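Local structure of natterin-like protein (Lethenteron camtschaticum, 6IUL) at residues N22-A27 with I123-Q128; A91-F94 with R100-F103; G217-M222 with G297-L302. The protein is a cytotoxic, pore-forming immune protein of the lamprey that probably recognises cell-surface glycans through a jacalin-like lectin domain and perforates membranes through an aerolysin-type module. One frame throughout, in Å; residues are numbered along the deposited sequence.

Contact 1: N22-A27 with I123-Q128; sequences NGQENA and ICLGVQ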
loop_
_atom_site.group_PDB
_atom_site.type_symbol
_atom_site.label_atom_id
_atom_site.label_comp_id
_atom_site.label_asym_id
_atom_site.label_seq_id
_atom_site.Cartn_x
_atom_site.Cartn_y
_atom_site.Cartn_z
ATOM N N ASN A 22 -6.001 30.592 14.260
ATOM C CA ASN A 22 -6.735 29.317 14.218
ATOM C C ASN A 22 -6.736 28.743 12.821
ATOM O O ASN A 22 -7.151 29.419 11.903
ATOM C CB ASN A 22 -8.172 29.600 14.666
ATOM C CG ASN A 22 -9.008 28.348 14.813
ATOM O OD1 ASN A 22 -8.597 27.278 14.412
ATOM N ND2 ASN A 22 -10.196 28.470 15.408
ATOM N N GLY A 23 -6.300 27.500 12.654
ATOM C CA GLY A 23 -6.320 26.827 11.338
ATOM C C GLY A 23 -7.598 26.063 11.032
ATOM O O GLY A 23 -7.670 25.315 10.047
ATOM N N GLN A 24 -8.610 26.240 11.866
ATOM C CA GLN A 24 -9.900 25.522 11.745
ATOM C C GLN A 24 -10.506 25.401 10.353
ATOM O O GLN A 24 -10.937 24.320 9.975
ATOM C CB GLN A 24 -10.972 26.184 12.625
ATOM C CG GLN A 24 -12.223 25.340 12.811
ATOM C CD GLN A 24 -12.958 25.651 14.106
ATOM O OE1 GLN A 24 -12.389 26.210 15.038
ATOM N NE2 GLN A 24 -14.225 25.329 14.158
ATOM N N GLU A 25 -10.528 26.491 9.604
ATOM C CA GLU A 25 -11.243 26.532 8.309
ATOM C C GLU A 25 -10.676 25.599 7.260
ATOM O O GLU A 25 -11.443 25.068 6.454
ATOM C CB GLU A 25 -11.268 27.938 7.744
ATOM C CG GLU A 25 -12.008 28.885 8.678
ATOM C CD GLU A 25 -12.146 30.320 8.144
ATOM O OE1 GLU A 25 -11.559 30.681 7.072
ATOM O OE2 GLU A 25 -12.866 31.091 8.822
ATOM N N ASN A 26 -9.360 25.386 7.263
ATOM C CA ASN A 26 -8.743 24.478 6.296
ATOM C C ASN A 26 -8.008 23.338 6.973
ATOM O O ASN A 26 -7.156 22.690 6.370
ATOM C CB ASN A 26 -7.806 25.246 5.350
ATOM C CG ASN A 26 -6.713 25.997 6.089
ATOM O OD1 ASN A 26 -6.760 26.126 7.316
ATOM N ND2 ASN A 26 -5.711 26.473 5.353
ATOM N N ALA A 27 -8.329 23.107 8.246
ATOM C CA ALA A 27 -7.704 22.044 9.061
ATOM C C ALA A 27 -6.178 22.089 9.102
ATOM O O ALA A 27 -5.501 21.059 9.186
ATOM C CB ALA A 27 -8.177 20.676 8.578
ATOM N N ILE A 123 -4.311 17.288 18.836
ATOM C CA ILE A 123 -4.005 17.934 17.580
ATOM C C ILE A 123 -4.396 19.384 17.720
ATOM O O ILE A 123 -5.567 19.703 17.881
ATOM C CB ILE A 123 -4.811 17.324 16.406
ATOM C CG1 ILE A 123 -4.648 15.802 16.284
ATOM C CG2 ILE A 123 -4.477 18.012 15.123
ATOM C CD1 ILE A 123 -3.258 15.394 16.049
ATOM N N CYS A 124 -3.423 20.271 17.637
ATOM C CA CYS A 124 -3.631 21.651 17.914
ATOM C C CYS A 124 -3.862 22.481 16.653
ATOM O O CYS A 124 -3.158 22.282 15.652
ATOM C CB CYS A 124 -2.446 22.206 18.688
ATOM S SG CYS A 124 -2.540 23.975 19.101
ATOM N N LEU A 125 -4.874 23.367 16.688
ATOM C CA LEU A 125 -5.210 24.218 15.549
ATOM C C LEU A 125 -4.659 25.630 15.677
ATOM O O LEU A 125 -4.776 26.421 14.733
ATOM C CB LEU A 125 -6.722 24.329 15.376
ATOM C CG LEU A 125 -7.494 23.086 14.913
ATOM C CD1 LEU A 125 -8.976 23.294 15.101
ATOM C CD2 LEU A 125 -7.139 22.746 13.479
ATOM N N GLY A 126 -4.060 25.978 16.808
ATOM C CA GLY A 126 -3.505 27.318 16.987
ATOM C C GLY A 126 -3.693 27.794 18.433
ATOM O O GLY A 126 -3.816 26.976 19.380
ATOM N N VAL A 127 -3.756 29.116 18.614
ATOM C CA VAL A 127 -3.860 29.724 19.951
ATOM C C VAL A 127 -4.874 30.836 20.010
ATOM O O VAL A 127 -5.255 31.374 18.999
ATOM C CB VAL A 127 -2.526 30.322 20.410
ATOM C CG1 VAL A 127 -1.476 29.229 20.534
ATOM C CG2 VAL A 127 -2.068 31.413 19.436
ATOM N N GLN A 128 -5.294 31.176 21.217
ATOM C CA GLN A 128 -6.245 32.244 21.396
ATOM C C GLN A 128 -6.046 32.808 22.767
ATOM O O GLN A 128 -5.797 32.068 23.733
ATOM C CB GLN A 128 -7.690 31.717 21.264
ATOM C CG GLN A 128 -8.782 32.794 21.326
ATOM C CD GLN A 128 -10.131 32.291 20.772
ATOM O OE1 GLN A 128 -10.189 31.736 19.680
ATOM N NE2 GLN A 128 -11.196 32.469 21.549
#
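L125 lies under the turn made by N22, G23 and Q24, and its side chain crosses that of N22 at a slant. N22 OD1 stands 3.6 Å from L125 CB, while the two methyls of L125 spread under the G23-Q24 peptide: L125 CD1 comes within 4.1 Å of Q24 CA, and CD2 faces G23 C and Q24 N. N22 carries CG anti to its own N (chi1 -174°), which brings the amide back over the chain that follows. There N22 OD1 accepts the N-H of Q24, N to OD1 2.7 Å, an Asx turn, with the donor well above the carbonyl plane rather than in it. N22 ND2 in turn donates to Q24 OE1 at 3.2 Å, so two bonds fix the rotation of the amide. The turn ends strand 17-22 of the jacalin-like domain, where N22 and G126 form an antiparallel non-hydrogen-bonded pair with CA atoms 4.7 Å apart. One backbone bond crosses here, G23 N to L125 O at 2.8 Å and 160° at the hydrogen. G126 has a positive phi (144°), in a backbone conformation that calls for glycine. Beyond the pair, L125 rests on T6 and I143, and Q24 reaches L291 of the long strand 290-313.

Contact 2: A91-F94 with R100-F103; sequences AIKF and REFF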
loop_
_atom_site.group_PDB
_atom_site.type_symbol
_atom_site.label_atom_id
_atom_site.label_comp_id
_atom_site.label_asym_id
_atom_site.label_seq_id
_atom_site.Cartn_x
_atom_site.Cartn_y
_atom_site.Cartn_z
ATOM N N ALA A 91 3.773 30.485 32.339
ATOM C CA ALA A 91 4.517 29.378 31.801
ATOM C C ALA A 91 3.660 28.486 30.922
ATOM O O ALA A 91 2.462 28.393 31.105
ATOM C CB ALA A 91 5.096 28.555 32.952
ATOM N N ILE A 92 4.330 27.797 30.001
ATOM C CA ILE A 92 3.746 26.783 29.150
ATOM C C ILE A 92 4.641 25.537 29.207
ATOM O O ILE A 92 5.851 25.611 29.044
ATOM C CB ILE A 92 3.752 27.252 27.689
ATOM C CG1 ILE A 92 2.918 28.516 27.533
ATOM C CG2 ILE A 92 3.247 26.148 26.755
ATOM C CD1 ILE A 92 3.202 29.274 26.251
ATOM N N LYS A 93 4.035 24.385 29.438
ATOM C CA LYS A 93 4.716 23.136 29.297
ATOM C C LYS A 93 3.871 22.126 28.512
ATOM O O LYS A 93 2.711 21.923 28.820
ATOM C CB LYS A 93 5.005 22.569 30.678
ATOM C CG LYS A 93 5.713 21.225 30.629
ATOM C CD LYS A 93 6.139 20.790 32.017
ATOM C CE LYS A 93 6.812 19.431 31.963
ATOM N NZ LYS A 93 7.154 18.995 33.349
ATOM N N PHE A 94 4.489 21.443 27.542
ATOM C CA PHE A 94 3.829 20.278 26.973
ATOM C C PHE A 94 4.769 19.140 26.742
ATOM O O PHE A 94 5.955 19.331 26.660
ATOM C CB PHE A 94 3.038 20.624 25.692
ATOM C CG PHE A 94 3.885 21.191 24.567
ATOM C CD1 PHE A 94 4.615 20.338 23.758
ATOM C CD2 PHE A 94 3.832 22.528 24.239
ATOM C CE1 PHE A 94 5.335 20.817 22.650
ATOM C CE2 PHE A 94 4.566 23.034 23.156
ATOM C CZ PHE A 94 5.335 22.175 22.351
ATOM N N ARG A 100 8.824 13.946 23.683
ATOM C CA ARG A 100 9.620 15.178 23.694
ATOM C C ARG A 100 8.904 16.272 24.488
ATOM O O ARG A 100 7.661 16.377 24.482
ATOM C CB ARG A 100 9.889 15.650 22.297
ATOM C CG ARG A 100 10.677 14.651 21.450
ATOM C CD ARG A 100 10.592 15.031 19.999
ATOM N NE ARG A 100 11.239 16.287 19.758
ATOM C CZ ARG A 100 10.922 17.165 18.803
ATOM N NH1 ARG A 100 9.887 16.992 18.003
ATOM N NH2 ARG A 100 11.646 18.270 18.697
ATOM N N GLU A 101 9.686 17.098 25.154
ATOM C CA GLU A 101 9.169 18.048 26.117
ATOM C C GLU A 101 9.542 19.485 25.741
ATOM O O GLU A 101 10.632 19.746 25.227
ATOM C CB GLU A 101 9.692 17.729 27.498
ATOM C CG GLU A 101 9.075 18.611 28.592
ATOM C CD GLU A 101 9.622 18.359 30.034
ATOM O OE1 GLU A 101 10.008 19.365 30.711
ATOM O OE2 GLU A 101 9.611 17.178 30.514
ATOM N N PHE A 102 8.605 20.414 25.954
ATOM C CA PHE A 102 8.880 21.822 25.748
ATOM C C PHE A 102 8.390 22.595 26.964
ATOM O O PHE A 102 7.232 22.387 27.398
ATOM C CB PHE A 102 8.176 22.358 24.487
ATOM C CG PHE A 102 8.398 23.838 24.272
ATOM C CD1 PHE A 102 9.654 24.327 23.814
ATOM C CD2 PHE A 102 7.414 24.741 24.591
ATOM C CE1 PHE A 102 9.852 25.677 23.618
ATOM C CE2 PHE A 102 7.619 26.114 24.437
ATOM C CZ PHE A 102 8.811 26.583 23.941
ATOM N N PHE A 103 9.248 23.463 27.506
ATOM C CA PHE A 103 8.940 24.139 28.765
ATOM C C PHE A 103 9.495 25.544 28.734
ATOM O O PHE A 103 10.696 25.719 28.639
ATOM C CB PHE A 103 9.576 23.382 29.943
ATOM C CG PHE A 103 9.102 23.847 31.322
ATOM C CD1 PHE A 103 7.894 24.526 31.495
ATOM C CD2 PHE A 103 9.838 23.546 32.452
ATOM C CE1 PHE A 103 7.477 24.926 32.732
ATOM C CE2 PHE A 103 9.408 23.920 33.728
ATOM C CZ PHE A 103 8.226 24.605 33.868
#
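Strands 91-94 and 101-103 run antiparallel, their short axes 4.8 Å apart at 177°, and form the beta hairpin at one margin of a four-stranded sheet in the jacalin-like domain, a family with the beta-prism fold. F94 and F102 make the hydrogen-bonded pair: F94 N reaches F102 O at 2.9 Å, and F102 N returns to F94 O at the same length. K93 and F103 follow as a non-hydrogen-bonded pair, CA atoms 4.4 Å apart.

On the buried face, F102 CB sits over the face of the F94 ring, 3.8 Å from its centroid, a CH-pi contact. The F94 ring lies under it because CG is held between N and the carbonyl carbon (chi1 60°). The two rings themselves meet obliquely, planes at 33°, and L33 of strand 30-37 and F67 of strand 65-68, in the other four-stranded sheet, pack against both.

The other face carries K93, E101 and F103. The extended lysine chain passes over the F103 ring with CD toward its rim, then runs on toward the carboxylate of E101; K93 NZ to E101 OE1 is a long salt bridge of 3.9 Å. At its edge, in plane, the F103 ring meets a backbone carbonyl, with F103 CD1 3.4 Å from I92 O.

Contact 3: G217-M222 with G297-L302; sequences GIPEVM and GIYKGL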
loop_
_atom_site.group_PDB
_atom_site.type_symbol
_atom_site.label_atom_id
_atom_site.label_comp_id
_atom_site.label_asym_id
_atom_site.label_seq_id
_atom_site.Cartn_x
_atom_site.Cartn_y
_atom_site.Cartn_z
ATOM N N GLY A 217 -15.719 7.095 -5.680
ATOM C CA GLY A 217 -15.488 6.126 -6.725
ATOM C C GLY A 217 -14.177 6.403 -7.416
ATOM O O GLY A 217 -13.640 7.487 -7.321
ATOM N N ILE A 218 -13.674 5.433 -8.169
ATOM C CA ILE A 218 -12.398 5.612 -8.865
ATOM C C ILE A 218 -12.651 6.010 -10.320
ATOM O O ILE A 218 -13.507 5.422 -10.994
ATOM C CB ILE A 218 -11.558 4.314 -8.766
ATOM C CG1 ILE A 218 -10.946 4.201 -7.360
ATOM C CG2 ILE A 218 -10.463 4.277 -9.816
ATOM C CD1 ILE A 218 -10.237 2.893 -7.085
ATOM N N PRO A 219 -11.924 7.024 -10.815
ATOM C CA PRO A 219 -11.994 7.375 -12.233
ATOM C C PRO A 219 -11.550 6.208 -13.121
ATOM O O PRO A 219 -10.501 5.582 -12.888
ATOM C CB PRO A 219 -11.029 8.558 -12.362
ATOM C CG PRO A 219 -11.017 9.149 -10.998
ATOM C CD PRO A 219 -11.131 7.994 -10.054
ATOM N N GLU A 220 -12.372 5.924 -14.122
ATOM C CA GLU A 220 -12.151 4.792 -15.013
ATOM C C GLU A 220 -12.381 5.281 -16.433
ATOM O O GLU A 220 -12.981 6.336 -16.679
ATOM C CB GLU A 220 -13.128 3.635 -14.684
ATOM C CG GLU A 220 -12.881 2.940 -13.354
ATOM C CD GLU A 220 -13.962 1.935 -12.976
ATOM O OE1 GLU A 220 -14.972 1.799 -13.723
ATOM O OE2 GLU A 220 -13.796 1.288 -11.914
ATOM N N VAL A 221 -11.972 4.449 -17.374
ATOM C CA VAL A 221 -12.198 4.698 -18.773
ATOM C C VAL A 221 -13.388 3.866 -19.250
ATOM O O VAL A 221 -13.606 2.771 -18.784
ATOM C CB VAL A 221 -10.922 4.384 -19.545
ATOM C CG1 VAL A 221 -11.206 4.083 -21.002
ATOM C CG2 VAL A 221 -9.942 5.539 -19.413
ATOM N N MET A 222 -14.160 4.419 -20.176
ATOM C CA MET A 222 -15.396 3.809 -20.651
ATOM C C MET A 222 -15.456 3.868 -22.181
ATOM O O MET A 222 -15.166 4.904 -22.798
ATOM C CB MET A 222 -16.573 4.584 -20.047
ATOM C CG MET A 222 -17.950 4.257 -20.589
ATOM S SD MET A 222 -19.166 5.402 -19.895
ATOM C CE MET A 222 -19.763 4.407 -18.522
ATOM N N GLY A 297 -7.292 19.638 -5.113
ATOM C CA GLY A 297 -6.000 18.969 -5.398
ATOM C C GLY A 297 -5.976 18.283 -6.752
ATOM O O GLY A 297 -6.765 18.628 -7.641
ATOM N N ILE A 298 -5.066 17.344 -6.936
ATOM C CA ILE A 298 -4.997 16.597 -8.171
ATOM C C ILE A 298 -5.046 15.067 -7.933
ATOM O O ILE A 298 -4.460 14.540 -6.995
ATOM C CB ILE A 298 -3.769 16.990 -9.021
ATOM C CG1 ILE A 298 -2.487 16.504 -8.393
ATOM C CG2 ILE A 298 -3.688 18.519 -9.268
ATOM C CD1 ILE A 298 -1.246 16.824 -9.220
ATOM N N TYR A 299 -5.760 14.376 -8.806
ATOM C CA TYR A 299 -5.862 12.935 -8.835
ATOM C C TYR A 299 -4.994 12.396 -9.928
ATOM O O TYR A 299 -5.073 12.837 -11.086
ATOM C CB TYR A 299 -7.311 12.467 -9.015
ATOM C CG TYR A 299 -7.456 10.973 -9.157
ATOM C CD1 TYR A 299 -7.532 10.147 -8.043
ATOM C CD2 TYR A 299 -7.465 10.364 -10.420
ATOM C CE1 TYR A 299 -7.640 8.783 -8.163
ATOM C CE2 TYR A 299 -7.583 8.988 -10.554
ATOM C CZ TYR A 299 -7.670 8.195 -9.429
ATOM O OH TYR A 299 -7.765 6.827 -9.526
ATOM N N LYS A 300 -4.139 11.455 -9.542
ATOM C CA LYS A 300 -3.279 10.725 -10.444
ATOM C C LYS A 300 -3.698 9.255 -10.354
ATOM O O LYS A 300 -3.772 8.665 -9.266
ATOM C CB LYS A 300 -1.813 10.869 -10.051
ATOM C CG LYS A 300 -1.183 12.182 -10.469
ATOM C CD LYS A 300 0.337 12.141 -10.391
ATOM C CE LYS A 300 0.948 13.445 -10.898
ATOM N NZ LYS A 300 0.876 13.555 -12.389
ATOM N N GLY A 301 -3.971 8.660 -11.502
ATOM C CA GLY A 301 -4.357 7.282 -11.547
ATOM C C GLY A 301 -3.721 6.530 -12.702
ATOM O O GLY A 301 -3.234 7.112 -13.645
ATOM N N LEU A 302 -3.773 5.213 -12.601
ATOM C CA LEU A 302 -3.450 4.321 -13.684
ATOM C C LEU A 302 -4.574 3.302 -13.765
ATOM O O LEU A 302 -4.950 2.689 -12.755
ATOM C CB LEU A 302 -2.123 3.621 -13.432
ATOM C CG LEU A 302 -1.702 2.591 -14.512
ATOM C CD1 LEU A 302 -1.563 3.278 -15.863
ATOM C CD2 LEU A 302 -0.362 1.945 -14.178
HETATM O O HOH W 1 -7.872 5.565 -11.784
#
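P219 lies against the ring of Y299, with P219 CG 3.9 Å from the ring centroid and 27° off its normal, a CH-pi contact in which the pyrrolidine is offset toward the rim. P219 CG is 3.5 Å from Y299 CE2, and P219 CD covers Y299 CZ at the phenol end. The two side chains approach from opposite directions, whereas I218 arrives at about a right angle and sets I218 CG2 3.7 Å from Y299 OH. No direct hydrogen bond links residues 217-222 with 297-302, whose nearest CA atoms, those of P219 and G301, are 7.7 Å apart. One water bridges the two: it donates to P219 O at 2.9 Å and hydrogen-bonds Y299 OH at 2.6 Å, at the edge of the ring and in its plane.

Further out, the tyrosine is aimed by CG anti to N (chi1 176°), and W200 meets its ring with planes at about 55°. I273 and Y156 pack against P219. In this aerolysin-type module the buried Y299 hydroxyl has two polar partners, S198 OG of strand 184-200 and the water, so the ring can lie against proline with its OH satisfied, while the water ties the phenol to a main-chain carbonyl.

How the contacts relate
Along the chain, contact 1 spans the stretch that contains contact 2, and contact 3 follows both. Contacts 1 and 2 belong to the jacalin-like domain, with centres about 19 Å apart and nearest atoms about 7 Å apart; contact 2 lies in a separate four-stranded sheet. Contact 3 lies in the ETX/MTX2-like part, across the chain's centre, its centre about 31 Å from that of contact 1 and about 45 Å from that of contact 2. Contacts 1 and 3 nevertheless reach one large branched sheet, in which strand 135-155 pairs with both 124-131 and 212-223. That continuity joins lectin-like and toxin-like parts, consistent with glycan recognition at one end and pore formation by the other.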